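Local coordinates for glycosyl hydrolase family 2, TIM barrel domain protein (Faecalibacterium prausnitzii A2-165, PDB 6ED2) that is a family 2 glycosyl hydrolase that probably cleaves beta-glucuronides, releasing glucuronic acid from conjugates such as drug glucuronides, at residues C444-F457 / P480-V492. Numbering follows the deposited sequence.
Sequences CTSAGTEEYFKPLF and PDTSKGQRFADFV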
ATOM      1  N   CYS A 444     -19.166  34.371  -4.661  1.00 26.37           N
ATOM      2  CA  CYS A 444     -19.449  35.466  -5.590  1.00 29.62           C
ATOM      3  C   CYS A 444     -20.929  35.561  -5.976  1.00 34.52           C
ATOM      4  O   CYS A 444     -21.267  36.292  -6.918  1.00 30.04           O
ATOM      5  CB  CYS A 444     -18.571  35.356  -6.848  1.00 25.80           C
ATOM      6  SG  CYS A 444     -18.826  33.934  -7.983  1.00 31.62           S
ATOM      7  N   THR A 445     -21.797  34.825  -5.278  1.00 30.20           N
ATOM      8  CA  THR A 445     -23.227  35.066  -5.261  1.00 31.32           C
ATOM      9  C   THR A 445     -23.629  35.958  -4.100  1.00 34.93           C
ATOM     10  O   THR A 445     -24.799  36.347  -4.004  1.00 35.32           O
ATOM     11  CB  THR A 445     -24.002  33.744  -5.168  1.00 27.48           C
ATOM     12  OG1 THR A 445     -23.542  33.002  -4.036  1.00 36.22           O
ATOM     13  CG2 THR A 445     -23.823  32.908  -6.432  1.00 29.92           C
ATOM     14  N   SER A 446     -22.688  36.278  -3.221  1.00 32.73           N
ATOM     15  CA  SER A 446     -22.992  37.076  -2.044  1.00 33.62           C
ATOM     16  C   SER A 446     -23.364  38.495  -2.458  1.00 36.61           C
ATOM     17  O   SER A 446     -22.825  39.042  -3.431  1.00 32.21           O
ATOM     18  CB  SER A 446     -21.779  37.083  -1.101  1.00 33.05           C
ATOM     19  OG  SER A 446     -21.874  38.052  -0.073  1.00 35.49           O
ATOM     20  N   ALA A 447     -24.313  39.082  -1.736  1.00 36.33           N
ATOM     21  CA  ALA A 447     -24.504  40.522  -1.841  1.00 41.09           C
ATOM     22  C   ALA A 447     -23.200  41.208  -1.472  1.00 38.32           C
ATOM     23  O   ALA A 447     -22.489  40.758  -0.571  1.00 32.52           O
ATOM     24  CB  ALA A 447     -25.629  40.995  -0.914  1.00 30.24           C
ATOM     25  N   GLY A 448     -22.879  42.291  -2.180  1.00 33.69           N
ATOM     26  CA  GLY A 448     -21.629  42.994  -1.964  1.00 32.99           C
ATOM     27  C   GLY A 448     -20.466  42.493  -2.794  1.00 33.62           C
ATOM     28  O   GLY A 448     -19.360  43.044  -2.679  1.00 36.36           O
ATOM     29  N   THR A 449     -20.678  41.468  -3.622  1.00 30.48           N
ATOM     30  CA  THR A 449     -19.609  40.944  -4.470  1.00 31.96           C
ATOM     31  C   THR A 449     -19.074  42.021  -5.402  1.00 36.23           C
ATOM     32  O   THR A 449     -17.852  42.208  -5.517  1.00 32.87           O
ATOM     33  CB  THR A 449     -20.122  39.751  -5.287  1.00 27.45           C
ATOM     34  OG1 THR A 449     -20.375  38.642  -4.422  1.00 28.13           O
ATOM     35  CG2 THR A 449     -19.140  39.365  -6.375  1.00 23.27           C
ATOM     36  N   GLU A 450     -19.983  42.733  -6.090  1.00 29.76           N
ATOM     37  CA  GLU A 450     -19.553  43.721  -7.076  1.00 31.72           C
ATOM     38  C   GLU A 450     -18.761  44.845  -6.424  1.00 31.46           C
ATOM     39  O   GLU A 450     -17.744  45.287  -6.966  1.00 32.21           O
ATOM     40  CB  GLU A 450     -20.752  44.298  -7.824  1.00 30.84           C
ATOM     41  CG  GLU A 450     -21.584  43.280  -8.556  1.00 38.02           C
ATOM     42  CD  GLU A 450     -22.873  42.939  -7.808  1.00 46.81           C
ATOM     43  OE1 GLU A 450     -22.821  42.585  -6.583  1.00 38.00           O
ATOM     44  OE2 GLU A 450     -23.942  43.035  -8.461  1.00 52.42           O
ATOM     45  N   GLU A 451     -19.216  45.330  -5.267  1.00 28.13           N
ATOM     46  CA  GLU A 451     -18.479  46.384  -4.578  1.00 32.11           C
ATOM     47  C   GLU A 451     -17.081  45.913  -4.185  1.00 37.54           C
ATOM     48  O   GLU A 451     -16.148  46.721  -4.107  1.00 37.32           O
ATOM     49  CB  GLU A 451     -19.258  46.846  -3.347  1.00 34.30           C
ATOM     50  CG  GLU A 451     -20.599  47.568  -3.650  1.00 38.41           C
ATOM     51  CD  GLU A 451     -21.768  46.619  -3.983  1.00 48.26           C
ATOM     52  OE1 GLU A 451     -21.569  45.380  -4.136  1.00 40.04           O
ATOM     53  OE2 GLU A 451     -22.909  47.126  -4.101  1.00 55.30           O
ATOM     54  N   TYR A 452     -16.915  44.612  -3.948  1.00 33.08           N
ATOM     55  CA  TYR A 452     -15.609  44.072  -3.597  1.00 33.26           C
ATOM     56  C   TYR A 452     -14.757  43.844  -4.842  1.00 30.33           C
ATOM     57  O   TYR A 452     -13.602  44.274  -4.889  1.00 28.72           O
ATOM     58  CB  TYR A 452     -15.784  42.771  -2.801  1.00 31.32           C
ATOM     59  CG  TYR A 452     -14.522  42.307  -2.140  1.00 30.34           C
ATOM     60  CD1 TYR A 452     -14.185  42.743  -0.864  1.00 34.40           C
ATOM     61  CD2 TYR A 452     -13.652  41.447  -2.790  1.00 30.91           C
ATOM     62  CE1 TYR A 452     -13.013  42.329  -0.250  1.00 28.97           C
ATOM     63  CE2 TYR A 452     -12.474  41.019  -2.178  1.00 34.95           C
ATOM     64  CZ  TYR A 452     -12.164  41.472  -0.912  1.00 29.74           C
ATOM     65  OH  TYR A 452     -11.003  41.072  -0.312  1.00 26.85           O
ATOM     66  N   PHE A 453     -15.328  43.207  -5.874  1.00 28.06           N
ATOM     67  CA  PHE A 453     -14.545  42.816  -7.048  1.00 29.57           C
ATOM     68  C   PHE A 453     -14.096  44.024  -7.862  1.00 31.38           C
ATOM     69  O   PHE A 453     -12.985  44.022  -8.414  1.00 31.79           O
ATOM     70  CB  PHE A 453     -15.357  41.886  -7.958  1.00 25.69           C
ATOM     71  CG  PHE A 453     -15.398  40.444  -7.512  1.00 27.66           C
ATOM     72  CD1 PHE A 453     -15.359  39.421  -8.449  1.00 30.05           C
ATOM     73  CD2 PHE A 453     -15.499  40.113  -6.172  1.00 25.27           C
ATOM     74  CE1 PHE A 453     -15.423  38.093  -8.051  1.00 30.03           C
ATOM     75  CE2 PHE A 453     -15.569  38.792  -5.764  1.00 28.72           C
ATOM     76  CZ  PHE A 453     -15.527  37.783  -6.696  1.00 26.29           C
ATOM     77  N   LYS A 454     -14.968  45.037  -8.004  1.00 32.17           N
ATOM     78  CA  LYS A 454     -14.699  46.116  -8.958  1.00 33.04           C
ATOM     79  C   LYS A 454     -13.376  46.810  -8.670  1.00 27.68           C
ATOM     80  O   LYS A 454     -12.528  46.872  -9.576  1.00 33.89           O
ATOM     81  CB  LYS A 454     -15.865  47.117  -8.977  1.00 31.78           C
ATOM     82  CG  LYS A 454     -15.677  48.293  -9.953  1.00 32.11           C
ATOM     83  CD  LYS A 454     -16.956  49.154  -9.991  1.00 37.95           C
ATOM     84  CE  LYS A 454     -16.829  50.362 -10.915  1.00 33.99           C
ATOM     85  NZ  LYS A 454     -16.704  51.570 -10.047  1.00 46.40           N
ATOM     86  N   PRO A 455     -13.108  47.311  -7.461  1.00 29.64           N
ATOM     87  CA  PRO A 455     -11.795  47.934  -7.230  1.00 32.23           C
ATOM     88  C   PRO A 455     -10.634  46.959  -7.343  1.00 30.07           C
ATOM     89  O   PRO A 455      -9.543  47.378  -7.741  1.00 28.65           O
ATOM     90  CB  PRO A 455     -11.922  48.505  -5.811  1.00 27.02           C
ATOM     91  CG  PRO A 455     -12.956  47.644  -5.159  1.00 35.09           C
ATOM     92  CD  PRO A 455     -13.942  47.334  -6.239  1.00 28.46           C
ATOM     93  N   LEU A 456     -10.834  45.667  -7.050  1.00 30.42           N
ATOM     94  CA  LEU A 456      -9.726  44.715  -7.151  1.00 30.01           C
ATOM     95  C   LEU A 456      -9.302  44.515  -8.591  1.00 28.93           C
ATOM     96  O   LEU A 456      -8.108  44.535  -8.911  1.00 30.25           O
ATOM     97  CB  LEU A 456     -10.111  43.375  -6.551  1.00 30.25           C
ATOM     98  CG  LEU A 456      -9.777  43.229  -5.081  1.00 39.21           C
ATOM     99  CD1 LEU A 456     -10.361  41.922  -4.629  1.00 41.30           C
ATOM    100  CD2 LEU A 456      -8.280  43.283  -4.832  1.00 34.18           C
ATOM    101  N   PHE A 457     -10.270  44.292  -9.477  1.00 31.31           N
ATOM    102  CA  PHE A 457      -9.928  44.095 -10.878  1.00 28.73           C
ATOM    103  C   PHE A 457      -9.403  45.378 -11.499  1.00 28.84           C
ATOM    104  O   PHE A 457      -8.588  45.324 -12.421  1.00 30.24           O
ATOM    105  CB  PHE A 457     -11.144  43.557 -11.634  1.00 28.18           C
ATOM    106  CG  PHE A 457     -11.369  42.087 -11.419  1.00 27.76           C
ATOM    107  CD1 PHE A 457     -10.935  41.163 -12.356  1.00 25.52           C
ATOM    108  CD2 PHE A 457     -11.981  41.635 -10.260  1.00 24.14           C
ATOM    109  CE1 PHE A 457     -11.126  39.805 -12.158  1.00 24.80           C
ATOM    110  CE2 PHE A 457     -12.165  40.287 -10.038  1.00 29.93           C
ATOM    111  CZ  PHE A 457     -11.731  39.362 -11.001  1.00 28.59           C
ATOM    112  N   PRO A 480     -23.650  30.148 -13.899  1.00 30.60           N
ATOM    113  CA  PRO A 480     -23.581  31.209 -14.918  1.00 33.58           C
ATOM    114  C   PRO A 480     -24.569  32.345 -14.688  1.00 37.51           C
ATOM    115  O   PRO A 480     -24.251  33.514 -14.952  1.00 33.56           O
ATOM    116  CB  PRO A 480     -23.901  30.458 -16.216  1.00 35.07           C
ATOM    117  CG  PRO A 480     -23.497  29.058 -15.955  1.00 31.65           C
ATOM    118  CD  PRO A 480     -23.695  28.802 -14.503  1.00 30.93           C
ATOM    119  N   ASP A 481     -25.749  32.027 -14.165  1.00 35.60           N
ATOM    120  CA  ASP A 481     -26.852  32.960 -14.033  1.00 40.68           C
ATOM    121  C   ASP A 481     -26.954  33.570 -12.643  1.00 41.88           C
ATOM    122  O   ASP A 481     -27.726  34.515 -12.460  1.00 45.48           O
ATOM    123  CB  ASP A 481     -28.175  32.253 -14.389  1.00 42.11           C
ATOM    124  CG  ASP A 481     -28.281  30.828 -13.781  1.00 56.54           C
ATOM    125  OD1 ASP A 481     -29.303  30.554 -13.104  1.00 68.56           O
ATOM    126  OD2 ASP A 481     -27.368  29.974 -13.987  1.00 50.30           O
ATOM    127  N   THR A 482     -26.202  33.062 -11.661  1.00 37.82           N
ATOM    128  CA  THR A 482     -26.240  33.620 -10.317  1.00 33.74           C
ATOM    129  C   THR A 482     -24.937  34.284  -9.879  1.00 38.27           C
ATOM    130  O   THR A 482     -24.950  35.045  -8.904  1.00 36.52           O
ATOM    131  CB  THR A 482     -26.615  32.537  -9.287  1.00 35.59           C
ATOM    132  OG1 THR A 482     -25.568  31.563  -9.196  1.00 31.90           O
ATOM    133  CG2 THR A 482     -27.918  31.828  -9.673  1.00 33.61           C
ATOM    134  N   SER A 483     -23.819  34.022 -10.555  1.00 35.02           N
ATOM    135  CA  SER A 483     -22.547  34.609 -10.146  1.00 34.10           C
ATOM    136  C   SER A 483     -22.560  36.111 -10.400  1.00 32.81           C
ATOM    137  O   SER A 483     -22.713  36.554 -11.548  1.00 31.02           O
ATOM    138  CB  SER A 483     -21.382  33.969 -10.899  1.00 32.16           C
ATOM    139  OG  SER A 483     -20.197  34.736 -10.703  1.00 32.55           O
ATOM    140  N   LYS A 484     -22.394  36.894  -9.331  1.00 28.19           N
ATOM    141  CA  LYS A 484     -22.240  38.335  -9.463  1.00 30.14           C
ATOM    142  C   LYS A 484     -20.826  38.749  -9.835  1.00 36.71           C
ATOM    143  O   LYS A 484     -20.603  39.923 -10.155  1.00 35.32           O
ATOM    144  CB  LYS A 484     -22.629  39.031  -8.171  1.00 27.74           C
ATOM    145  CG  LYS A 484     -24.072  38.774  -7.761  1.00 34.36           C
ATOM    146  CD  LYS A 484     -24.284  39.212  -6.320  1.00 39.44           C
ATOM    147  CE  LYS A 484     -25.648  39.813  -6.138  1.00 44.82           C
ATOM    148  NZ  LYS A 484     -26.682  38.750  -6.157  1.00 52.52           N
ATOM    149  N   GLY A 485     -19.867  37.828  -9.789  1.00 31.27           N
ATOM    150  CA  GLY A 485     -18.500  38.217 -10.038  1.00 28.20           C
ATOM    151  C   GLY A 485     -17.990  37.877 -11.417  1.00 30.39           C
ATOM    152  O   GLY A 485     -17.023  38.497 -11.869  1.00 32.48           O
ATOM    153  N   GLN A 486     -18.614  36.912 -12.111  1.00 29.60           N
ATOM    154  CA  GLN A 486     -17.988  36.409 -13.334  1.00 28.67           C
ATOM    155  C   GLN A 486     -17.797  37.503 -14.373  1.00 29.20           C
ATOM    156  O   GLN A 486     -16.839  37.445 -15.158  1.00 32.03           O
ATOM    157  CB  GLN A 486     -18.784  35.245 -13.926  1.00 29.78           C
ATOM    158  CG  GLN A 486     -20.205  35.584 -14.340  1.00 30.01           C
ATOM    159  CD  GLN A 486     -20.293  36.101 -15.767  1.00 32.62           C
ATOM    160  OE1 GLN A 486     -19.345  35.971 -16.550  1.00 31.40           O
ATOM    161  NE2 GLN A 486     -21.427  36.718 -16.108  1.00 32.48           N
ATOM    162  N   ARG A 487     -18.676  38.517 -14.397  1.00 31.00           N
ATOM    163  CA  ARG A 487     -18.584  39.527 -15.455  1.00 31.13           C
ATOM    164  C   ARG A 487     -17.295  40.343 -15.379  1.00 30.63           C
ATOM    165  O   ARG A 487     -16.899  40.940 -16.389  1.00 31.09           O
ATOM    166  CB  ARG A 487     -19.809  40.458 -15.421  1.00 32.09           C
ATOM    167  CG  ARG A 487     -19.898  41.413 -14.238  1.00 25.87           C
ATOM    168  CD  ARG A 487     -21.050  42.428 -14.435  1.00 29.08           C
ATOM    169  NE  ARG A 487     -21.358  43.194 -13.218  1.00 30.90           N
ATOM    170  CZ  ARG A 487     -20.840  44.397 -12.951  1.00 29.16           C
ATOM    171  NH1 ARG A 487     -20.002  44.965 -13.811  1.00 24.16           N
ATOM    172  NH2 ARG A 487     -21.157  45.032 -11.836  1.00 26.40           N
ATOM    173  N   PHE A 488     -16.602  40.344 -14.227  1.00 30.64           N
ATOM    174  CA  PHE A 488     -15.351  41.097 -14.101  1.00 27.47           C
ATOM    175  C   PHE A 488     -14.156  40.387 -14.724  1.00 31.41           C
ATOM    176  O   PHE A 488     -13.149  41.039 -15.008  1.00 33.31           O
ATOM    177  CB  PHE A 488     -15.039  41.371 -12.637  1.00 28.44           C
ATOM    178  CG  PHE A 488     -16.019  42.268 -11.980  1.00 30.06           C
ATOM    179  CD1 PHE A 488     -15.904  43.643 -12.105  1.00 31.57           C
ATOM    180  CD2 PHE A 488     -17.077  41.741 -11.253  1.00 28.93           C
ATOM    181  CE1 PHE A 488     -16.813  44.483 -11.497  1.00 29.39           C
ATOM    182  CE2 PHE A 488     -17.990  42.570 -10.641  1.00 29.66           C
ATOM    183  CZ  PHE A 488     -17.860  43.947 -10.765  1.00 31.99           C
ATOM    184  N   ALA A 489     -14.253  39.080 -14.970  1.00 32.40           N
ATOM    185  CA  ALA A 489     -13.106  38.283 -15.397  1.00 30.98           C
ATOM    186  C   ALA A 489     -12.844  38.432 -16.892  1.00 31.02           C
ATOM    187  O   ALA A 489     -13.777  38.442 -17.698  1.00 35.23           O
ATOM    188  CB  ALA A 489     -13.344  36.811 -15.051  1.00 27.00           C
ATOM    189  N   ASP A 490     -11.559  38.548 -17.263  1.00 29.63           N
ATOM    190  CA  ASP A 490     -11.180  38.558 -18.678  1.00 23.44           C
ATOM    191  C   ASP A 490     -11.259  37.164 -19.289  1.00 27.20           C
ATOM    192  O   ASP A 490     -11.387  37.016 -20.513  1.00 28.60           O
ATOM    193  CB  ASP A 490      -9.764  39.111 -18.863  1.00 25.73           C
ATOM    194  CG  ASP A 490      -9.588  40.507 -18.278  1.00 29.37           C
ATOM    195  OD1 ASP A 490     -10.466  41.380 -18.488  1.00 35.68           O
ATOM    196  OD2 ASP A 490      -8.555  40.743 -17.618  1.00 32.60           O
ATOM    197  N   PHE A 491     -11.124  36.135 -18.467  1.00 26.41           N
ATOM    198  CA  PHE A 491     -11.410  34.776 -18.881  1.00 28.32           C
ATOM    199  C   PHE A 491     -11.925  34.092 -17.634  1.00 25.33           C
ATOM    200  O   PHE A 491     -11.568  34.482 -16.520  1.00 26.24           O
ATOM    201  CB  PHE A 491     -10.188  34.069 -19.506  1.00 27.12           C
ATOM    202  CG  PHE A 491      -9.013  33.876 -18.557  1.00 27.96           C
ATOM    203  CD1 PHE A 491      -8.881  32.705 -17.820  1.00 26.31           C
ATOM    204  CD2 PHE A 491      -8.038  34.851 -18.425  1.00 27.42           C
ATOM    205  CE1 PHE A 491      -7.801  32.515 -16.960  1.00 29.47           C
ATOM    206  CE2 PHE A 491      -6.952  34.675 -17.556  1.00 30.42           C
ATOM    207  CZ  PHE A 491      -6.835  33.500 -16.830  1.00 28.22           C
ATOM    208  N   VAL A 492     -12.825  33.150 -17.819  1.00 23.01           N
ATOM    209  CA  VAL A 492     -13.469  32.498 -16.688  1.00 27.54           C
ATOM    210  C   VAL A 492     -12.679  31.245 -16.335  1.00 27.37           C
ATOM    211  O   VAL A 492     -12.223  30.516 -17.227  1.00 28.09           O
ATOM    212  CB  VAL A 492     -14.947  32.195 -17.009  1.00 26.45           C
ATOM    213  CG1 VAL A 492     -15.586  31.359 -15.918  1.00 24.51           C
ATOM    214  CG2 VAL A 492     -15.719  33.525 -17.162  1.00 29.67           C
TER
HETATM  215  O   HOH W   1     -22.537  41.544 -11.189  1.00 28.78           O
HETATM  216  O   HOH W   2     -23.479  44.545 -10.616  1.00 43.79           O
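Ser483 OG, which lies 3.1 Å from Cys444 SG, accepts two backbone hydrogen bonds, from Gln486 N at 3.0 Å and from Gly485 N. This ST motif suits a serine, whose short hydroxyl can fold back onto its own chain. The turn presents Lys484 N to Cys444 O, 2.7 Å away, as a backbone hydrogen bond between 444-457 and 480-492. The lysine's methylenes run on past Ser446 O and Glu450 OE1. Gly485 then passes close to the Phe453 ring, with CA 3.7 Å from Phe453 CE1; any CB here would run into that ring.

Phe488 fills the other end. With CG anti to its carbonyl carbon (chi1 -66°), the ring is turned onto the helix, where Phe453 CB sits over one face in a CH-pi contact, 4.0 Å from the centroid. Phe488 CB stands over the middle of the Phe457 ring, 3.8 Å from its centroid, in a second CH-pi contact. The two rings, at 29°, are slid apart and barely overlap. Replacing Phe488 by alanine removes the ring, and is likely to open a gap beside Phe453 CB and Lys454.

At the polar rim Glu450 and Arg487 meet through water: one molecule donates to Glu450 OE2 and accepts from Arg487 NH2, 2.7 Å from each, while another links Arg487 NE to Lys484 O. The guanidinium also lays a face over Phe488 CZ.

Thus helix 449-463 of the TIM barrel covers the loop joining parallel strands 470-474 and 492-495. Aromatic packing and a backbone hydrogen bond join them, and water mediates between the opposite charges.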